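Local coordinates for protein endoglucanase (Clostridium thermocellum, PDB 2E4T) that hydrolyses internal beta-1,4-glucan links of cellulose and probably xyloglucan, through a family 44 glycoside hydrolase module of a longer polypeptide, at residues A[40-45]-A[390-395]. Sequence-based numbering, arbitrary orientation.
Sequences AKRFGG and TFWGDA. With ZN (zinc ion), chain B.
Thr-390 and Arg-42 meet inside the TIM-like barrel, each pointing its CB bond toward the other segment, their side chains crossing at about a right angle. OG1 of Thr-390 rests 3.7 Å from CD of Arg-42, and CG2 of Thr-390 4.0 Å from its CB; CB thus touches both branches of the threonine, whereas CD reaches OG1 alone. OG1 is hydrogen-bonded to the carbonyl of Thr-358.

CG anti to the backbone N (chi1 171°) and an extended chain take NE of Arg-42 past the threonine, and beyond it NH1 comes 4.1 Å from CZ3 of Trp-392. The two planes stand 77° apart. Gly-44 CA lies 3.7 Å above the guanidinium centre, and Gly-44 O approaches Trp-392 CZ3 at the indole edge, 3.6 Å away. NH1 makes a salt bridge to Glu-359 and a hydrogen bond to Asn-31, and NH2 a hydrogen bond to Asn-185. Beyond Trp-392, away from this packing, Ala-395 O binds the zinc ion with Asp-35 and Glu-401.

Strands 40-43 and 388-391 are not sheet neighbours: strand 26-30 lies between them, and Ser-30 bonds the backbone of Ala-40 and Arg-42. Strand 104-109 pairs with the other edge of 40-43, and helix 88-99 packs against Lys-41 and Phe-43.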
ATOM      1  N   ALA A  40       8.761   2.974   0.755  1.00  4.90           N
ATOM      2  CA  ALA A  40       8.311   2.783  -0.622  1.00  4.90           C
ATOM      3  C   ALA A  40       7.528   4.066  -0.988  1.00  4.74           C
ATOM      4  O   ALA A  40       6.906   4.699  -0.147  1.00  4.99           O
ATOM      5  CB  ALA A  40       7.403   1.541  -0.782  1.00  5.73           C
ATOM      6  N   LYS A  41       7.615   4.399  -2.296  1.00  4.85           N
ATOM      7  CA  LYS A  41       6.821   5.487  -2.853  1.00  4.66           C
ATOM      8  C   LYS A  41       6.081   4.967  -4.075  1.00  4.64           C
ATOM      9  O   LYS A  41       6.698   4.394  -4.982  1.00  5.54           O
ATOM     10  CB  LYS A  41       7.708   6.680  -3.256  1.00  5.22           C
ATOM     11  CG  LYS A  41       8.165   7.526  -2.093  1.00  5.36           C
ATOM     12  CD  LYS A  41       7.038   8.155  -1.256  1.00  5.44           C
ATOM     13  CE  LYS A  41       6.026   8.978  -2.020  1.00  5.44           C
ATOM     14  NZ  LYS A  41       6.621  10.211  -2.645  1.00  5.73           N
ATOM     15  N   ARG A  42       4.764   5.210  -4.098  1.00  4.72           N
ATOM     16  CA  ARG A  42       3.921   4.858  -5.242  1.00  4.73           C
ATOM     17  C   ARG A  42       3.462   6.120  -5.959  1.00  4.61           C
ATOM     18  O   ARG A  42       2.925   7.033  -5.330  1.00  4.87           O
ATOM     19  CB  ARG A  42       2.682   4.086  -4.758  1.00  5.03           C
ATOM     20  CG  ARG A  42       1.637   3.869  -5.867  1.00  5.04           C
ATOM     21  CD  ARG A  42       0.560   2.945  -5.360  1.00  5.07           C
ATOM     22  NE  ARG A  42      -0.521   2.672  -6.295  1.00  5.38           N
ATOM     23  CZ  ARG A  42      -1.715   3.248  -6.291  1.00  5.37           C
ATOM     24  NH1 ARG A  42      -1.978   4.305  -5.543  1.00  6.49           N
ATOM     25  NH2 ARG A  42      -2.656   2.677  -7.078  1.00  7.61           N
ATOM     26  N   PHE A  43       3.697   6.103  -7.299  1.00  4.66           N
ATOM     27  CA  PHE A  43       3.115   7.072  -8.223  1.00  4.73           C
ATOM     28  C   PHE A  43       1.869   6.405  -8.795  1.00  4.72           C
ATOM     29  O   PHE A  43       2.000   5.484  -9.617  1.00  5.48           O
ATOM     30  CB  PHE A  43       4.144   7.378  -9.324  1.00  5.40           C
ATOM     31  CG  PHE A  43       3.617   8.230 -10.446  1.00  5.53           C
ATOM     32  CD1 PHE A  43       3.437   9.619 -10.267  1.00  5.88           C
ATOM     33  CD2 PHE A  43       3.337   7.679 -11.695  1.00  5.76           C
ATOM     34  CE1 PHE A  43       2.961  10.423 -11.306  1.00  7.04           C
ATOM     35  CE2 PHE A  43       2.902   8.510 -12.771  1.00  6.73           C
ATOM     36  CZ  PHE A  43       2.726   9.854 -12.549  1.00  6.96           C
ATOM     37  N   GLY A  44       0.695   6.758  -8.262  1.00  5.03           N
ATOM     38  CA  GLY A  44      -0.503   6.029  -8.614  1.00  5.85           C
ATOM     39  C   GLY A  44      -1.724   6.847  -8.279  1.00  5.39           C
ATOM     40  O   GLY A  44      -1.649   8.023  -7.918  1.00  6.43           O
ATOM     41  N   GLY A  45      -2.898   6.200  -8.385  1.00  6.46           N
ATOM     42  CA  GLY A  45      -4.147   6.864  -8.160  1.00  6.53           C
ATOM     43  C   GLY A  45      -4.728   7.478  -9.439  1.00  5.48           C
ATOM     44  O   GLY A  45      -4.185   7.309 -10.541  1.00  5.63           O
ATOM     45  N   THR A 390       1.320   1.230   0.792  1.00  4.88           N
ATOM     46  CA  THR A 390       1.484   2.671   0.634  1.00  4.33           C
ATOM     47  C   THR A 390       0.206   3.388   1.096  1.00  4.59           C
ATOM     48  O   THR A 390      -0.851   3.274   0.458  1.00  5.02           O
ATOM     49  CB  THR A 390       1.897   3.045  -0.850  1.00  4.75           C
ATOM     50  OG1 THR A 390       1.139   2.292  -1.786  1.00  5.20           O
ATOM     51  CG2 THR A 390       3.347   2.732  -1.107  1.00  5.13           C
ATOM     52  N   PHE A 391       0.335   4.112   2.212  1.00  4.85           N
ATOM     53  CA  PHE A 391      -0.765   4.912   2.748  1.00  4.87           C
ATOM     54  C   PHE A 391      -1.180   5.977   1.727  1.00  4.61           C
ATOM     55  O   PHE A 391      -0.315   6.558   1.029  1.00  5.06           O
ATOM     56  CB  PHE A 391      -0.244   5.597   4.026  1.00  5.19           C
ATOM     57  CG  PHE A 391      -1.189   6.618   4.623  1.00  5.11           C
ATOM     58  CD1 PHE A 391      -2.378   6.243   5.247  1.00  5.66           C
ATOM     59  CD2 PHE A 391      -0.873   7.976   4.556  1.00  5.55           C
ATOM     60  CE1 PHE A 391      -3.237   7.199   5.765  1.00  5.90           C
ATOM     61  CE2 PHE A 391      -1.716   8.930   5.091  1.00  6.00           C
ATOM     62  CZ  PHE A 391      -2.889   8.543   5.683  1.00  6.00           C
ATOM     63  N   TRP A 392      -2.480   6.281   1.644  1.00  5.15           N
ATOM     64  CA  TRP A 392      -2.978   7.375   0.838  1.00  5.26           C
ATOM     65  C   TRP A 392      -3.513   8.469   1.761  1.00  5.15           C
ATOM     66  O   TRP A 392      -4.467   8.220   2.505  1.00  6.13           O
ATOM     67  CB  TRP A 392      -4.069   6.924  -0.149  1.00  5.99           C
ATOM     68  CG  TRP A 392      -4.484   8.059  -1.060  1.00  6.48           C
ATOM     69  CD1 TRP A 392      -5.305   9.109  -0.768  1.00  7.55           C
ATOM     70  CD2 TRP A 392      -4.008   8.307  -2.410  1.00  6.32           C
ATOM     71  NE1 TRP A 392      -5.375  10.006  -1.837  1.00  8.40           N
ATOM     72  CE2 TRP A 392      -4.579   9.532  -2.846  1.00  7.37           C
ATOM     73  CE3 TRP A 392      -3.160   7.621  -3.275  1.00  6.46           C
ATOM     74  CZ2 TRP A 392      -4.287  10.076  -4.119  1.00  8.25           C
ATOM     75  CZ3 TRP A 392      -2.879   8.176  -4.546  1.00  7.01           C
ATOM     76  CH2 TRP A 392      -3.457   9.378  -4.953  1.00  7.60           C
ATOM     77  N   GLY A 393      -2.859   9.627   1.704  1.00  5.48           N
ATOM     78  CA  GLY A 393      -3.244  10.756   2.535  1.00  6.03           C
ATOM     79  C   GLY A 393      -2.072  11.685   2.689  1.00  5.31           C
ATOM     80  O   GLY A 393      -0.922  11.325   2.441  1.00  6.17           O
ATOM     81  N   ASP A 394      -2.360  12.919   3.118  1.00  6.46           N
ATOM     82  CA  ASP A 394      -1.352  13.977   3.094  1.00  6.18           C
ATOM     83  C   ASP A 394      -0.626  14.162   4.438  1.00  5.65           C
ATOM     84  O   ASP A 394      -0.863  13.450   5.430  1.00  5.79           O
ATOM     85  CB  ASP A 394      -1.941  15.274   2.536  1.00  7.86           C
ATOM     86  CG  ASP A 394      -2.879  15.955   3.460  1.00  9.34           C
ATOM     87  OD1 ASP A 394      -2.829  15.703   4.703  1.00  8.62           O
ATOM     88  OD2 ASP A 394      -3.668  16.810   2.952  1.00 14.13           O
ATOM     89  N   ALA A 395       0.269  15.158   4.446  1.00  6.16           N
ATOM     90  CA  ALA A 395       1.169  15.389   5.556  1.00  5.61           C
ATOM     91  C   ALA A 395       0.475  15.966   6.783  1.00  5.61           C
ATOM     92  O   ALA A 395       1.101  16.137   7.847  1.00  6.21           O
ATOM     93  CB  ALA A 395       2.312  16.293   5.101  1.00  6.92           C
TER
HETATM   94 ZN    ZN B 700       2.777  15.733   8.833  0.88  4.99          ZN